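Local coordinates for protein putative tetrapyrrole (Corrin/porphyrin) methylase (Bacteroides fragilis, PDB 3FFY) that probably methylates the ribose 2'-oxygen of a cytidine in 16S rRNA using S-adenosyl-L-methionine, and is represented here by its C-terminal part alone, at residues P8-S13 and V107-G112; F20-F25 and T45-E50; R54-L59 and H96-D101. One frame throughout, in Å; residues are numbered along the deposited sequence. Where two conformers were deposited one is given.

Interaction 1. Residues P8-S13 and V107-G112; sequences PALVAS and VIVLAG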
ATOM      1  N   PRO A   8      -2.709   5.383  -7.170  1.00 31.05           N
ATOM      2  CA  PRO A   8      -2.202   4.273  -6.331  1.00 31.89           C
ATOM      3  C   PRO A   8      -2.082   4.596  -4.834  1.00 31.15           C
ATOM      4  O   PRO A   8      -2.159   3.694  -4.002  1.00 30.65           O
ATOM      5  CB  PRO A   8      -0.813   3.989  -6.927  1.00 32.76           C
ATOM      6  CG  PRO A   8      -0.429   5.305  -7.650  1.00 32.11           C
ATOM      7  CD  PRO A   8      -1.738   5.792  -8.203  1.00 31.37           C
ATOM      8  N   ALA A   9      -1.866   5.870  -4.482  1.00 31.21           N
ATOM      9  CA  ALA A   9      -1.798   6.275  -3.075  1.00 31.19           C
ATOM     10  C   ALA A   9      -3.115   5.951  -2.381  1.00 30.94           C
ATOM     11  O   ALA A   9      -3.122   5.414  -1.273  1.00 31.32           O
ATOM     12  CB  ALA A   9      -1.464   7.787  -2.924  1.00 30.80           C
ATOM     13  N   LEU A  10      -4.227   6.260  -3.048  1.00 30.86           N
ATOM     14  CA  LEU A  10      -5.539   5.967  -2.487  1.00 31.56           C
ATOM     15  C   LEU A  10      -5.681   4.465  -2.257  1.00 32.43           C
ATOM     16  O   LEU A  10      -6.182   4.070  -1.220  1.00 32.67           O
ATOM     17  CB  LEU A  10      -6.704   6.438  -3.379  1.00 31.39           C
ATOM     18  CG  LEU A  10      -7.220   7.871  -3.257  1.00 31.73           C
ATOM     19  CD1 LEU A  10      -8.082   8.215  -4.525  1.00 27.04           C
ATOM     20  CD2 LEU A  10      -7.980   8.062  -1.895  1.00 28.14           C
ATOM     21  N   VAL A  11      -5.270   3.653  -3.238  1.00 34.20           N
ATOM     22  CA  VAL A  11      -5.371   2.191  -3.131  1.00 36.31           C
ATOM     23  C   VAL A  11      -4.547   1.639  -1.962  1.00 37.70           C
ATOM     24  O   VAL A  11      -5.012   0.818  -1.202  1.00 40.22           O
ATOM     25  CB  VAL A  11      -4.922   1.513  -4.437  1.00 36.85           C
ATOM     26  CG1 VAL A  11      -4.863  -0.005  -4.248  1.00 37.96           C
ATOM     27  CG2 VAL A  11      -5.846   1.841  -5.535  1.00 34.07           C
ATOM     28  N   ALA A  12      -3.333   2.160  -1.814  1.00 38.51           N
ATOM     29  CA  ALA A  12      -2.377   1.766  -0.796  1.00 38.79           C
ATOM     30  C   ALA A  12      -2.823   2.176   0.577  1.00 38.31           C
ATOM     31  O   ALA A  12      -2.326   1.643   1.566  1.00 37.96           O
ATOM     32  CB  ALA A  12      -0.989   2.461  -1.087  1.00 39.28           C
ATOM     33  N   SER A  13      -3.750   3.136   0.656  1.00 37.68           N
ATOM     34  CA  SER A  13      -3.975   3.856   1.928  1.00 37.13           C
ATOM     35  C   SER A  13      -4.745   3.065   2.975  1.00 37.16           C
ATOM     36  O   SER A  13      -4.713   3.396   4.159  1.00 36.25           O
ATOM     37  CB  SER A  13      -4.730   5.182   1.705  1.00 37.64           C
ATOM     38  OG  SER A  13      -6.111   4.916   1.474  1.00 35.40           O
ATOM     39  N   VAL A 107       2.331  11.812  -1.647  1.00 29.54           N
ATOM     40  CA  VAL A 107       0.904  11.966  -1.617  1.00 29.55           C
ATOM     41  C   VAL A 107       0.526  11.676  -0.170  1.00 29.80           C
ATOM     42  O   VAL A 107       1.025  10.705   0.457  1.00 29.62           O
ATOM     43  CB  VAL A 107       0.170  10.914  -2.556  1.00 29.88           C
ATOM     44  CG1 VAL A 107      -1.360  11.105  -2.541  1.00 27.88           C
ATOM     45  CG2 VAL A 107       0.754  10.918  -3.979  1.00 28.27           C
ATOM     46  N   ILE A 108      -0.334  12.550   0.380  1.00 28.95           N
ATOM     47  CA  ILE A 108      -0.914  12.368   1.664  1.00 27.85           C
ATOM     48  C   ILE A 108      -2.384  12.035   1.475  1.00 28.26           C
ATOM     49  O   ILE A 108      -3.128  12.795   0.823  1.00 27.83           O
ATOM     50  CB  ILE A 108      -0.789  13.645   2.568  1.00 27.85           C
ATOM     51  CG1 ILE A 108       0.661  14.133   2.576  1.00 25.47           C
ATOM     52  CG2 ILE A 108      -1.356  13.343   4.007  1.00 22.76           C
ATOM     53  CD1 ILE A 108       0.900  15.554   3.231  1.00 27.53           C
ATOM     54  N   VAL A 109      -2.788  10.896   2.039  1.00 27.91           N
ATOM     55  CA  VAL A 109      -4.203  10.482   2.058  1.00 27.05           C
ATOM     56  C   VAL A 109      -4.654  10.526   3.501  1.00 26.71           C
ATOM     57  O   VAL A 109      -4.178   9.747   4.342  1.00 26.93           O
ATOM     58  CB  VAL A 109      -4.417   9.083   1.460  1.00 27.07           C
ATOM     59  CG1 VAL A 109      -5.962   8.709   1.392  1.00 23.23           C
ATOM     60  CG2 VAL A 109      -3.802   9.060   0.081  1.00 25.93           C
ATOM     61  N   LEU A 110      -5.526  11.493   3.790  1.00 26.18           N
ATOM     62  CA  LEU A 110      -5.989  11.822   5.129  1.00 25.40           C
ATOM     63  C   LEU A 110      -7.457  11.390   5.288  1.00 25.04           C
ATOM     64  O   LEU A 110      -8.322  11.744   4.497  1.00 24.55           O
ATOM     65  CB  LEU A 110      -5.907  13.348   5.337  1.00 25.74           C
ATOM     66  CG  LEU A 110      -6.242  13.910   6.743  1.00 28.87           C
ATOM     67  CD1 LEU A 110      -5.259  13.409   7.891  1.00 27.11           C
ATOM     68  CD2 LEU A 110      -6.371  15.472   6.676  1.00 28.51           C
ATOM     69  N   ALA A 111      -7.712  10.645   6.340  1.00 24.89           N
ATOM     70  CA  ALA A 111      -9.063  10.224   6.721  1.00 25.50           C
ATOM     71  C   ALA A 111      -9.909  11.439   7.038  1.00 25.67           C
ATOM     72  O   ALA A 111      -9.429  12.434   7.629  1.00 24.36           O
ATOM     73  CB  ALA A 111      -9.005   9.228   7.943  1.00 24.51           C
ATOM     74  N   GLY A 112     -11.158  11.395   6.599  1.00 26.60           N
ATOM     75  CA  GLY A 112     -12.098  12.435   7.006  1.00 27.66           C
ATOM     76  C   GLY A 112     -12.623  12.262   8.431  1.00 28.91           C
ATOM     77  O   GLY A 112     -12.266  11.323   9.138  1.00 29.06           O
TER
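Ala9 and Val109 bring the helix carrying 8-12 against strand 107-110, and no hydrogen bond crosses between the mainly apolar side chains. The tightest contact is Ala9 CB against Val107 CG1 at 3.3 Å, shorter than ordinary carbon contact. The same methyl also meets the next inward-facing valine, with Ala9 CB 4.0 Å from Val109 CG2, so one small side chain spans two strand positions. The other branch of Val109 works further along the helix. Its CG1 stands anti to the backbone N (chi1 -176°), where it lies 3.7 Å from Ser13 CB and 3.9 Å from Leu10 CD2. The leucine and valine side chains cross at about a right angle.

Ser13 forms its hydrogen bonds at the segment's end, not across. Ser13 OG donates to Leu10 O at 2.8 Å, and Ser13 N reaches that oxygen from the same face of its carbonyl plane. With chi1 at 76°, OG sits between the backbone N and the carbonyl carbon and turns back to the helix; it is also bonded to Leu15 N.

The axes approach to 8.6 Å at 45°, a helix lying aslant over a strand. Val107 and Val109 face it, while Ile108 and Leu110 point to the opposite side, onto helix 55-66. This layering of helices on both faces of a mixed sheet is that of the C-terminal alpha/beta domain of tetrapyrrole methylase-type methyltransferases.

Interaction 2. Residues F20-F25 and T45-E50; sequences FCFEGF and TMVFYE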
ATOM      1  N   PHE A  20     -13.774  10.884  -2.282  1.00 33.85           N
ATOM      2  CA  PHE A  20     -12.568  11.578  -1.850  1.00 31.66           C
ATOM      3  C   PHE A  20     -12.463  12.955  -2.465  1.00 31.63           C
ATOM      4  O   PHE A  20     -13.064  13.234  -3.523  1.00 30.26           O
ATOM      5  CB  PHE A  20     -11.302  10.753  -2.117  1.00 30.94           C
ATOM      6  CG  PHE A  20     -10.942  10.595  -3.571  1.00 29.18           C
ATOM      7  CD1 PHE A  20     -10.151  11.537  -4.220  1.00 30.44           C
ATOM      8  CD2 PHE A  20     -11.382   9.507  -4.285  1.00 28.43           C
ATOM      9  CE1 PHE A  20      -9.823  11.402  -5.566  1.00 29.66           C
ATOM     10  CE2 PHE A  20     -11.083   9.374  -5.625  1.00 29.79           C
ATOM     11  CZ  PHE A  20     -10.314  10.323  -6.283  1.00 28.18           C
ATOM     12  N   CYS A  21     -11.702  13.797  -1.775  1.00 30.92           N
ATOM     13  CA  CYS A  21     -11.449  15.153  -2.174  1.00 31.72           C
ATOM     14  C   CYS A  21     -10.006  15.323  -2.564  1.00 30.91           C
ATOM     15  O   CYS A  21      -9.113  15.293  -1.710  1.00 31.15           O
ATOM     16  CB  CYS A  21     -11.752  16.076  -1.013  1.00 32.05           C
ATOM     17  SG  CYS A  21     -13.471  15.963  -0.533  1.00 36.39           S
ATOM     18  N   PHE A  22      -9.766  15.511  -3.853  1.00 30.77           N
ATOM     19  CA  PHE A  22      -8.434  15.873  -4.275  1.00 30.18           C
ATOM     20  C   PHE A  22      -8.253  17.326  -3.879  1.00 30.40           C
ATOM     21  O   PHE A  22      -9.008  18.178  -4.322  1.00 29.60           O
ATOM     22  CB  PHE A  22      -8.218  15.681  -5.776  1.00 29.32           C
ATOM     23  CG  PHE A  22      -6.862  16.113  -6.217  1.00 28.19           C
ATOM     24  CD1 PHE A  22      -5.757  15.312  -5.945  1.00 29.78           C
ATOM     25  CD2 PHE A  22      -6.659  17.365  -6.792  1.00 28.28           C
ATOM     26  CE1 PHE A  22      -4.451  15.732  -6.308  1.00 28.05           C
ATOM     27  CE2 PHE A  22      -5.387  17.782  -7.167  1.00 28.65           C
ATOM     28  CZ  PHE A  22      -4.279  16.958  -6.910  1.00 28.94           C
ATOM     29  N   GLU A  23      -7.263  17.593  -3.025  1.00 30.95           N
ATOM     30  CA  GLU A  23      -6.972  18.970  -2.598  1.00 32.20           C
ATOM     31  C   GLU A  23      -5.696  19.539  -3.239  1.00 33.31           C
ATOM     32  O   GLU A  23      -5.516  20.752  -3.318  1.00 33.76           O
ATOM     33  CB  GLU A  23      -6.828  19.013  -1.084  1.00 32.90           C
ATOM     34  CG  GLU A  23      -7.961  18.373  -0.299  1.00 33.44           C
ATOM     35  CD  GLU A  23      -9.250  19.175  -0.304  1.00 34.30           C
ATOM     36  OE1 GLU A  23      -9.279  20.363  -0.706  1.00 31.89           O
ATOM     37  OE2 GLU A  23     -10.250  18.596   0.129  1.00 37.55           O
ATOM     38  N   GLY A  24      -4.806  18.674  -3.721  1.00 34.82           N
ATOM     39  CA  GLY A  24      -3.566  19.129  -4.376  1.00 34.59           C
ATOM     40  C   GLY A  24      -2.555  19.603  -3.345  1.00 34.21           C
ATOM     41  O   GLY A  24      -2.357  18.972  -2.331  1.00 33.72           O
ATOM     42  N   PHE A  25      -1.944  20.744  -3.604  1.00 34.16           N
ATOM     43  CA  PHE A  25      -0.942  21.322  -2.736  1.00 34.51           C
ATOM     44  C   PHE A  25      -1.605  22.342  -1.860  1.00 34.10           C
ATOM     45  O   PHE A  25      -2.398  23.152  -2.341  1.00 34.24           O
ATOM     46  CB  PHE A  25       0.088  22.038  -3.590  1.00 35.14           C
ATOM     47  CG  PHE A  25       0.911  21.100  -4.418  1.00 38.38           C
ATOM     48  CD1 PHE A  25       2.045  20.481  -3.865  1.00 42.81           C
ATOM     49  CD2 PHE A  25       0.564  20.817  -5.721  1.00 41.08           C
ATOM     50  CE1 PHE A  25       2.811  19.611  -4.614  1.00 42.48           C
ATOM     51  CE2 PHE A  25       1.332  19.949  -6.480  1.00 42.64           C
ATOM     52  CZ  PHE A  25       2.452  19.338  -5.915  1.00 42.10           C
ATOM     53  N   THR A  45     -12.350  11.242   2.736  1.00 29.04           N
ATOM     54  CA  THR A  45     -10.893  11.156   2.595  1.00 28.47           C
ATOM     55  C   THR A  45     -10.419  12.342   1.752  1.00 27.16           C
ATOM     56  O   THR A  45     -11.063  12.718   0.804  1.00 27.55           O
ATOM     57  CB  THR A  45     -10.503   9.851   1.902  1.00 28.42           C
ATOM     58  OG1 THR A  45     -10.985   8.765   2.700  1.00 27.67           O
ATOM     59  CG2 THR A  45      -8.987   9.736   1.712  1.00 26.87           C
HETATM   60  N   MSE A  46      -9.299  12.930   2.135  1.00 26.58           N
HETATM   61  CA  MSE A  46      -8.711  14.068   1.449  1.00 26.06           C
HETATM   62  C   MSE A  46      -7.397  13.612   0.890  1.00 26.48           C
HETATM   63  O   MSE A  46      -6.679  12.843   1.540  1.00 26.71           O
HETATM   64  CB  MSE A  46      -8.500  15.196   2.434  1.00 24.94           C
HETATM   65  CG  MSE A  46      -9.846  15.795   2.815  1.00 25.18           C
HETATM   66 SE   MSE A  46      -9.793  16.730   4.427  0.55 24.17          SE
HETATM   67  CE  MSE A  46      -9.722  15.163   5.613  1.00 25.48           C
ATOM     68  N   VAL A  47      -7.070  14.091  -0.300  1.00 27.24           N
ATOM     69  CA  VAL A  47      -5.798  13.743  -0.916  1.00 28.16           C
ATOM     70  C   VAL A  47      -5.052  15.018  -1.234  1.00 28.19           C
ATOM     71  O   VAL A  47      -5.609  15.961  -1.847  1.00 29.10           O
ATOM     72  CB  VAL A  47      -5.978  12.922  -2.221  1.00 29.17           C
ATOM     73  CG1 VAL A  47      -4.569  12.606  -2.831  1.00 29.13           C
ATOM     74  CG2 VAL A  47      -6.836  11.657  -1.924  1.00 27.73           C
ATOM     75  N   PHE A  48      -3.805  15.049  -0.775  1.00 27.81           N
ATOM     76  CA  PHE A  48      -2.898  16.193  -0.969  1.00 28.08           C
ATOM     77  C   PHE A  48      -1.578  15.690  -1.558  1.00 28.58           C
ATOM     78  O   PHE A  48      -1.184  14.541  -1.335  1.00 27.02           O
ATOM     79  CB  PHE A  48      -2.524  16.835   0.369  1.00 28.29           C
ATOM     80  CG  PHE A  48      -3.700  17.223   1.242  1.00 28.07           C
ATOM     81  CD1 PHE A  48      -4.198  18.519   1.222  1.00 28.27           C
ATOM     82  CD2 PHE A  48      -4.247  16.304   2.115  1.00 28.66           C
ATOM     83  CE1 PHE A  48      -5.269  18.870   2.053  1.00 30.62           C
ATOM     84  CE2 PHE A  48      -5.309  16.635   2.943  1.00 29.75           C
ATOM     85  CZ  PHE A  48      -5.824  17.915   2.908  1.00 30.36           C
ATOM     86  N   TYR A  49      -0.888  16.590  -2.259  1.00 29.83           N
ATOM     87  CA  TYR A  49       0.511  16.416  -2.692  1.00 30.32           C
ATOM     88  C   TYR A  49       1.378  17.311  -1.845  1.00 31.11           C
ATOM     89  O   TYR A  49       0.962  18.423  -1.473  1.00 30.89           O
ATOM     90  CB  TYR A  49       0.688  16.801  -4.164  1.00 30.03           C
ATOM     91  CG  TYR A  49       0.087  15.840  -5.166  1.00 30.03           C
ATOM     92  CD1 TYR A  49       0.043  14.493  -4.927  1.00 32.82           C
ATOM     93  CD2 TYR A  49      -0.398  16.291  -6.377  1.00 31.82           C
ATOM     94  CE1 TYR A  49      -0.467  13.618  -5.876  1.00 33.60           C
ATOM     95  CE2 TYR A  49      -0.892  15.416  -7.325  1.00 30.70           C
ATOM     96  CZ  TYR A  49      -0.925  14.081  -7.047  1.00 32.33           C
ATOM     97  OH  TYR A  49      -1.413  13.183  -7.960  1.00 33.78           O
ATOM     98  N   GLU A  50       2.577  16.831  -1.534  1.00 30.82           N
ATOM     99  CA  GLU A  50       3.493  17.589  -0.710  1.00 30.73           C
ATOM    100  C   GLU A  50       4.948  17.296  -1.090  1.00 31.31           C
ATOM    101  O   GLU A  50       5.274  16.225  -1.642  1.00 30.08           O
ATOM    102  CB  GLU A  50       3.244  17.262   0.760  1.00 30.61           C
ATOM    103  CG  GLU A  50       3.913  18.189   1.759  1.00 31.43           C
ATOM    104  CD  GLU A  50       3.600  19.641   1.463  1.00 31.56           C
ATOM    105  OE1 GLU A  50       2.612  20.123   2.060  1.00 29.50           O
ATOM    106  OE2 GLU A  50       4.293  20.244   0.585  1.00 32.61           O
TER
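Val47 O takes two amides of strand 20-24: Glu23 N at 2.6 Å, short and nearly straight (164° at the hydrogen), and Gly24 N at 3.4 Å from the same oxygen, a weak bond. This shared oxygen accompanies a beta bulge, whose evidence is a register shift of one: Phe22 pairs with Val47 but Gly24 with Phe48, leaving Glu23 as the extra residue. The strands stay bonded before and after the bulge, with Val47 N to Cys21 O at 2.8 Å and Tyr49 N, above the plane of the Gly24 carbonyl, to Gly24 O also at 2.8 Å.

These parallel strands are the two strands of a beta-alpha-beta unit whose connecting helix is 32-38; strand 20-24 forms an edge of the sheet within this chain, and strand 45-50 continues it toward 106-110.

Phe22, Phe25 and Tyr49 make an aromatic cluster. Phe22 presents its edge to the Tyr49 face in an offset edge-to-face pair, planes 73° apart, with Phe22 CE1 3.7 Å from Tyr49 CE2. Phe25 covers the base of the tyrosine instead: Tyr49 CB lies 3.7 Å from the Phe25 ring centroid, over its face. Tyr49 OH is bonded to Ala3 O and Phe6 N. By the bulge, Glu23 runs beside Phe48, its CG 4.1 Å from that ring's centroid in a CH-pi contact, while its OE1 forms a salt bridge with Lys35.

Interaction 3. Residues R54-L59 and H96-D101; sequences RLLKTL and HFTATD. With SO4 (sulfate ion), chain C.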
ATOM      1  N   ARG A  54       8.609  19.868   3.202  1.00 32.36           N
ATOM      2  CA  ARG A  54       7.439  20.500   3.821  0.60 32.10           C
ATOM      3  C   ARG A  54       6.557  19.494   4.522  1.00 31.02           C
ATOM      4  O   ARG A  54       5.648  19.873   5.246  1.00 30.90           O
ATOM      5  CB  ARG A  54       6.580  21.232   2.780  0.60 32.65           C
ATOM      6  CG  ARG A  54       6.865  22.725   2.644  0.60 35.10           C
ATOM      7  CD  ARG A  54       7.742  23.053   1.471  0.60 38.56           C
ATOM      8  NE  ARG A  54       6.952  23.391   0.276  0.60 42.75           N
ATOM      9  CZ  ARG A  54       7.435  24.004  -0.811  0.60 44.82           C
ATOM     10  NH1 ARG A  54       8.719  24.363  -0.887  0.60 46.58           N
ATOM     11  NH2 ARG A  54       6.619  24.262  -1.830  0.60 45.52           N
ATOM     12  N   LEU A  55       6.809  18.199   4.329  1.00 29.27           N
ATOM     13  CA  LEU A  55       5.878  17.194   4.863  1.00 28.96           C
ATOM     14  C   LEU A  55       5.638  17.273   6.366  1.00 28.52           C
ATOM     15  O   LEU A  55       4.493  17.216   6.812  1.00 28.16           O
ATOM     16  CB  LEU A  55       6.321  15.767   4.497  1.00 28.53           C
ATOM     17  CG  LEU A  55       5.389  14.616   4.951  1.00 29.21           C
ATOM     18  CD1 LEU A  55       3.945  14.762   4.356  1.00 25.86           C
ATOM     19  CD2 LEU A  55       6.037  13.286   4.627  1.00 27.52           C
ATOM     20  N   LEU A  56       6.706  17.416   7.156  1.00 28.71           N
ATOM     21  CA  LEU A  56       6.569  17.337   8.603  1.00 29.24           C
ATOM     22  C   LEU A  56       5.699  18.480   9.094  1.00 29.81           C
ATOM     23  O   LEU A  56       4.810  18.257   9.897  1.00 31.00           O
ATOM     24  CB  LEU A  56       7.925  17.411   9.311  1.00 29.98           C
ATOM     25  CG  LEU A  56       8.244  16.563  10.565  1.00 30.80           C
ATOM     26  CD1 LEU A  56       9.121  17.387  11.526  1.00 28.61           C
ATOM     27  CD2 LEU A  56       7.074  15.905  11.244  1.00 27.72           C
ATOM     28  N   LYS A  57       5.951  19.693   8.616  1.00 29.39           N
ATOM     29  CA  LYS A  57       5.090  20.859   8.952  1.00 29.48           C
ATOM     30  C   LYS A  57       3.623  20.581   8.628  1.00 28.55           C
ATOM     31  O   LYS A  57       2.754  20.760   9.486  1.00 28.14           O
ATOM     32  CB  LYS A  57       5.536  22.122   8.185  1.00 29.04           C
ATOM     33  CG  LYS A  57       4.733  23.419   8.518  1.00 30.47           C
ATOM     34  CD  LYS A  57       5.142  24.631   7.643  1.00 31.86           C
ATOM     35  CE  LYS A  57       4.017  25.722   7.616  1.00 34.68           C
ATOM     36  NZ  LYS A  57       4.470  27.017   7.036  1.00 35.07           N
ATOM     37  N   THR A  58       3.369  20.137   7.395  1.00 27.71           N
ATOM     38  CA  THR A  58       1.997  19.831   6.975  1.00 27.60           C
ATOM     39  C   THR A  58       1.339  18.791   7.919  1.00 28.11           C
ATOM     40  O   THR A  58       0.190  18.970   8.352  1.00 27.27           O
ATOM     41  CB  THR A  58       1.943  19.380   5.498  1.00 27.44           C
ATOM     42  OG1 THR A  58       2.207  20.519   4.677  1.00 26.69           O
ATOM     43  CG2 THR A  58       0.569  18.821   5.158  1.00 25.13           C
ATOM     44  N   LEU A  59       2.070  17.711   8.227  1.00 28.30           N
ATOM     45  CA  LEU A  59       1.557  16.656   9.114  1.00 28.23           C
ATOM     46  C   LEU A  59       1.315  17.177  10.510  1.00 28.28           C
ATOM     47  O   LEU A  59       0.316  16.832  11.128  1.00 28.53           O
ATOM     48  CB  LEU A  59       2.507  15.468   9.185  1.00 27.28           C
ATOM     49  CG  LEU A  59       2.650  14.660   7.903  1.00 26.81           C
ATOM     50  CD1 LEU A  59       3.682  13.605   8.180  1.00 24.81           C
ATOM     51  CD2 LEU A  59       1.370  14.041   7.426  1.00 26.64           C
ATOM     52  N   HIS A  96       7.542   9.347  12.945  1.00 29.77           N
ATOM     53  CA  HIS A  96       8.307   8.667  11.894  1.00 30.35           C
ATOM     54  C   HIS A  96       9.104   9.659  11.052  1.00 30.18           C
ATOM     55  O   HIS A  96      10.300   9.467  10.816  1.00 28.70           O
ATOM     56  CB  HIS A  96       7.383   7.838  10.976  1.00 30.69           C
ATOM     57  CG  HIS A  96       8.108   7.167   9.855  1.00 32.77           C
ATOM     58  ND1 HIS A  96       8.775   5.960  10.011  1.00 34.76           N
ATOM     59  CD2 HIS A  96       8.335   7.568   8.577  1.00 34.82           C
ATOM     60  CE1 HIS A  96       9.334   5.632   8.858  1.00 34.17           C
ATOM     61  NE2 HIS A  96       9.085   6.585   7.973  1.00 31.34           N
ATOM     62  N   PHE A  97       8.449  10.724  10.597  1.00 30.15           N
ATOM     63  CA  PHE A  97       9.145  11.694   9.762  1.00 30.62           C
ATOM     64  C   PHE A  97       9.940  12.751  10.500  1.00 31.49           C
ATOM     65  O   PHE A  97      10.532  13.649   9.844  1.00 31.58           O
ATOM     66  CB  PHE A  97       8.194  12.341   8.774  1.00 30.46           C
ATOM     67  CG  PHE A  97       7.754  11.411   7.721  1.00 30.70           C
ATOM     68  CD1 PHE A  97       8.669  10.945   6.799  1.00 30.07           C
ATOM     69  CD2 PHE A  97       6.436  10.917   7.701  1.00 28.30           C
ATOM     70  CE1 PHE A  97       8.278  10.035   5.803  1.00 32.69           C
ATOM     71  CE2 PHE A  97       6.033  10.008   6.729  1.00 31.42           C
ATOM     72  CZ  PHE A  97       6.959   9.567   5.763  1.00 32.34           C
ATOM     73  N   THR A  98       9.956  12.659  11.826  1.00 31.49           N
ATOM     74  CA  THR A  98      10.956  13.381  12.592  1.00 32.24           C
ATOM     75  C   THR A  98      12.273  12.596  12.567  1.00 34.15           C
ATOM     76  O   THR A  98      13.320  13.204  12.380  1.00 34.79           O
ATOM     77  CB  THR A  98      10.515  13.650  14.039  1.00 31.34           C
ATOM     78  OG1 THR A  98       9.291  14.359  14.001  1.00 27.93           O
ATOM     79  CG2 THR A  98      11.565  14.508  14.825  1.00 28.69           C
ATOM     80  N   ALA A  99      12.234  11.267  12.745  1.00 36.03           N
ATOM     81  CA  ALA A  99      13.468  10.435  12.754  1.00 37.67           C
ATOM     82  C   ALA A  99      14.063  10.282  11.364  1.00 39.41           C
ATOM     83  O   ALA A  99      15.249  10.155  11.223  1.00 40.21           O
ATOM     84  CB  ALA A  99      13.212   9.053  13.367  1.00 37.07           C
ATOM     85  N   THR A 100      13.239  10.266  10.331  1.00 42.71           N
ATOM     86  CA  THR A 100      13.750  10.086   8.967  1.00 44.68           C
ATOM     87  C   THR A 100      13.023  11.055   8.025  1.00 46.33           C
ATOM     88  O   THR A 100      11.800  11.042   7.906  1.00 45.59           O
ATOM     89  CB  THR A 100      13.655   8.596   8.455  1.00 44.52           C
ATOM     90  OG1 THR A 100      12.394   8.385   7.842  1.00 47.24           O
ATOM     91  CG2 THR A 100      13.837   7.545   9.574  1.00 44.87           C
ATOM     92  N   ASP A 101      13.809  11.929   7.398  1.00 48.52           N
ATOM     93  CA  ASP A 101      13.301  12.868   6.407  0.60 49.24           C
ATOM     94  C   ASP A 101      12.738  12.041   5.245  1.00 49.87           C
ATOM     95  O   ASP A 101      13.232  10.959   4.965  1.00 50.35           O
ATOM     96  CB  ASP A 101      14.430  13.831   5.934  0.60 49.09           C
ATOM     97  CG  ASP A 101      15.333  14.355   7.098  0.60 48.06           C
ATOM     98  OD1 ASP A 101      14.871  14.519   8.251  0.60 45.57           O
ATOM     99  OD2 ASP A 101      16.527  14.611   6.845  0.60 46.79           O
TER
HETATM  100  S   SO4 C 226       8.932   3.033  11.972  0.50 37.11           S
HETATM  101  O1  SO4 C 226      10.333   2.600  12.306  0.50 36.29           O
HETATM  102  O2  SO4 C 226       8.844   2.811  10.491  0.50 27.34           O
HETATM  103  O3  SO4 C 226       8.798   4.545  12.123  0.50 32.33           O
HETATM  104  O4  SO4 C 226       8.068   2.208  12.809  0.50 34.84           O
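Leu55 and the imidazole of His96 sandwich the ring of Phe97, each contributing one atom over the ring centre from opposite faces. His96 comes first in its segment, and its CD2 lies 3.6 Å above the plane of the neighbouring Phe97 ring. On its ND1 side the imidazole faces the second subunit: His96 ND1 donates to sulfate O3 in the plane of the ring, with an almost linear angle of 175°. The deposited separation is short, so its exact length deserves caution. The sulfate, probably from the crystallisation liquor, is also hydrogen-bonded to Ser79 OG of the second subunit, and His96 itself packs on Ile81 of that subunit.

Phe97 has the largest share of the buried surface. Leu55 CD2 sits 3.8 Å from its centroid and 6° off the ring normal, a CH-pi contact directed at the middle of the face. Leu59 arrives obliquely, its CD1 3.9 Å from Phe97 CD2. Leu56 instead approaches the main chain, its CG 3.8 Å from Phe97 O.

At Thr98 the interface reaches an exposed margin. Both methyls of Leu56 meet one hydroxyl, as Thr98 OG1 lies 3.9 Å from Leu56 CD1 and equally far from Leu56 CD2. That hydroxyl is itself bonded to Ile94 O. Thr100 N still bonds His96 O at 3.1 Å, although Thr100 has left helical backbone angles.

Leu55, Leu59 and Phe97 all touch Val74 of strand 71-77, so helices 55-66 and 90-99 share a hydrophobic core over one sheet face. That face is the one opposite helix 6-12, and the two helices packed on it form one helical layer of this alpha/beta domain.

How the interactions relate
From the N terminus, helix 6-12 waits until the last strand, 106-110, for its partner, so interaction 1 closes the longest loop, spanning nearly the whole chain. Inside that loop the others follow in series without crossing. Interaction 2 closes first, across helix 32-38, and joins strand 20-24 to 45-50; interaction 3 then opens on helix 55-66 and closes on helix 90-99. Strand 45-50 bonds to 106-110 through Phe48 O and Ile108 N (2.8 Å), which places interactions 1 and 2 in one sheet. Interaction 3 lies about 17 Å from each, centre to centre, yet Ile108 reaches Leu55 from the sheet, and Glu50 OE1 meets Thr58 OG1 at 2.7 Å.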